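Local coordinates for protein beta-fructofuranosidase (Arthrobacter, PDB 3WPU) that belongs to the levansucrase/invertase family of beta-fructosidases, proteins built on a five-bladed beta-propeller, at residues A[30-35]-A[382-387]. Numbering follows the deposited sequence.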
loop_
_atom_site.group_PDB
_atom_site.type_symbol
_atom_site.label_atom_id
_atom_site.label_comp_id
_atom_site.label_asym_id
_atom_site.label_seq_id
_atom_site.Cartn_x
_atom_site.Cartn_y
_atom_site.Cartn_z
ATOM N N ARG A 30 19.776 -5.317 10.524
ATOM C CA ARG A 30 19.417 -5.621 11.917
ATOM C C ARG A 30 19.795 -4.460 12.848
ATOM O O ARG A 30 19.049 -4.135 13.749
ATOM C CB ARG A 30 20.062 -6.932 12.366
ATOM C CG ARG A 30 19.441 -8.140 11.689
ATOM C CD ARG A 30 19.976 -9.469 12.216
ATOM N NE ARG A 30 19.791 -9.703 13.647
ATOM C CZ ARG A 30 18.721 -10.269 14.196
ATOM N NH1 ARG A 30 17.685 -10.633 13.451
ATOM N NH2 ARG A 30 18.679 -10.458 15.507
ATOM N N ALA A 31 20.929 -3.806 12.591
ATOM C CA ALA A 31 21.351 -2.650 13.361
ATOM C C ALA A 31 20.311 -1.532 13.236
ATOM O O ALA A 31 19.947 -0.898 14.236
ATOM C CB ALA A 31 22.718 -2.171 12.878
ATOM N N ASP A 32 19.813 -1.323 12.020
ATOM C CA ASP A 32 18.762 -0.318 11.743
ATOM C C ASP A 32 17.498 -0.697 12.539
ATOM O O ASP A 32 16.952 0.105 13.286
ATOM C CB ASP A 32 18.439 -0.262 10.230
ATOM C CG ASP A 32 19.572 0.341 9.371
ATOM O OD1 ASP A 32 20.442 1.067 9.901
ATOM O OD2 ASP A 32 19.528 0.103 8.139
ATOM N N ALA A 33 17.057 -1.930 12.368
ATOM C CA ALA A 33 15.817 -2.374 12.971
ATOM C C ALA A 33 15.887 -2.339 14.496
ATOM O O ALA A 33 14.852 -2.145 15.173
ATOM C CB ALA A 33 15.448 -3.769 12.448
ATOM N N ARG A 34 17.077 -2.483 15.070
ATOM C CA ARG A 34 17.199 -2.444 16.538
ATOM C C ARG A 34 17.002 -1.048 17.107
ATOM O O ARG A 34 16.731 -0.883 18.290
ATOM C CB ARG A 34 18.497 -3.110 17.030
ATOM C CG ARG A 34 18.461 -4.616 16.849
ATOM C CD ARG A 34 19.765 -5.316 17.207
ATOM N NE ARG A 34 20.135 -5.164 18.616
ATOM C CZ ARG A 34 21.337 -5.452 19.126
ATOM N NH1 ARG A 34 22.332 -5.878 18.351
ATOM N NH2 ARG A 34 21.559 -5.266 20.428
ATOM N N GLN A 35 17.070 -0.025 16.259
ATOM C CA GLN A 35 16.719 1.323 16.698
ATOM C C GLN A 35 15.265 1.406 17.194
ATOM O O GLN A 35 14.953 2.205 18.055
ATOM C CB GLN A 35 16.917 2.330 15.576
ATOM C CG GLN A 35 18.313 2.380 14.967
ATOM C CD GLN A 35 19.424 2.395 15.997
ATOM O OE1 GLN A 35 19.566 3.343 16.771
ATOM N NE2 GLN A 35 20.216 1.355 15.993
ATOM N N TYR A 382 19.327 3.433 0.447
ATOM C CA TYR A 382 18.249 4.026 1.216
ATOM C C TYR A 382 18.590 4.172 2.704
ATOM O O TYR A 382 19.187 3.274 3.310
ATOM C CB TYR A 382 16.996 3.166 1.095
ATOM C CG TYR A 382 16.168 3.393 -0.153
ATOM C CD1 TYR A 382 16.217 2.503 -1.234
ATOM C CD2 TYR A 382 15.318 4.503 -0.253
ATOM C CE1 TYR A 382 15.466 2.724 -2.389
ATOM C CE2 TYR A 382 14.552 4.709 -1.394
ATOM C CZ TYR A 382 14.623 3.813 -2.456
ATOM O OH TYR A 382 13.834 4.072 -3.561
ATOM N N GLN A 383 18.198 5.318 3.248
ATOM C CA GLN A 383 18.305 5.607 4.661
ATOM C C GLN A 383 16.949 5.303 5.287
ATOM O O GLN A 383 15.989 6.016 5.001
ATOM C CB GLN A 383 18.592 7.087 4.845
ATOM C CG GLN A 383 18.575 7.576 6.274
ATOM C CD GLN A 383 19.589 6.826 7.115
ATOM O OE1 GLN A 383 20.798 6.880 6.842
ATOM N NE2 GLN A 383 19.113 6.059 8.077
ATOM N N PRO A 384 16.877 4.282 6.146
ATOM C CA PRO A 384 15.610 4.114 6.875
ATOM C C PRO A 384 15.269 5.325 7.721
ATOM O O PRO A 384 16.154 5.937 8.330
ATOM C CB PRO A 384 15.889 2.897 7.754
ATOM C CG PRO A 384 16.944 2.127 7.047
ATOM C CD PRO A 384 17.838 3.234 6.514
ATOM N N LEU A 385 13.997 5.701 7.746
ATOM C CA LEU A 385 13.584 6.971 8.352
ATOM C C LEU A 385 13.662 6.952 9.872
ATOM O O LEU A 385 13.663 5.865 10.497
ATOM C CB LEU A 385 12.149 7.337 7.936
ATOM C CG LEU A 385 11.911 7.533 6.443
ATOM C CD1 LEU A 385 10.421 7.530 6.161
ATOM C CD2 LEU A 385 12.589 8.799 5.935
ATOM N N ASN A 386 13.754 8.146 10.456
ATOM C CA ASN A 386 13.634 8.343 11.913
ATOM C C ASN A 386 14.697 7.591 12.729
ATOM O O ASN A 386 14.443 6.553 13.344
ATOM C CB ASN A 386 12.185 8.036 12.347
ATOM C CG ASN A 386 11.197 8.960 11.666
ATOM O OD1 ASN A 386 10.221 8.533 11.000
ATOM N ND2 ASN A 386 11.459 10.211 11.779
ATOM N N GLY A 387 15.913 8.136 12.704
ATOM C CA GLY A 387 17.039 7.593 13.449
ATOM C C GLY A 387 17.584 6.304 12.869
ATOM O O GLY A 387 18.252 5.545 13.557
HETATM O O HOH W 1 20.437 3.751 9.455
HETATM O O HOH W 2 18.424 5.740 16.299
#
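Gln35 touches Gly387 O chiefly with CG, the rest of its chain standing farther off. Its CB lies 4.0 Å from Gly387 O, and CG comes nearer, 3.5 Å from the same Gly387 O. Leaving the helix with CG anti to the carbonyl carbon (chi1 -56°), the chain bends at chi2 (-46°), which folds the amide back along its own helix. There NE2 donates to Ala31 O at 2.9 Å, one turn earlier, in a nearly straight bond (173°) that lies in the amide plane; a second acceptor for Gln35 NE2 is Pro8 O. OE1 takes a hydrogen from a water that also donates to Gly387 O, so both polar amide atoms are satisfied, which should hold the group's rotation. Asp32, one helical turn before Gln35, sets OD2 against Pro384 CG at 3.5 Å, the two side chains crossing at about a right angle. Most polar partners of this carboxylate lie outside the two segments: OD2 bonds to His13 NE2, on whose residue the Pro384 ring also rests, and OD1 to Thr11 N. A second water donates to Asp32 OD1 and accepts from Gln383 NE2, which also donates to Pro384 O at 3.0 Å. No direct hydrogen bond joins the two segments, and two water bridges and two van der Waals touches link them. The N-terminal helix 30-38 thus packs, with the segment around His13, beside the short strand 383-384, which pairs with strand 369-375 in an antiparallel sheet consistent with a blade of the family's beta-propeller.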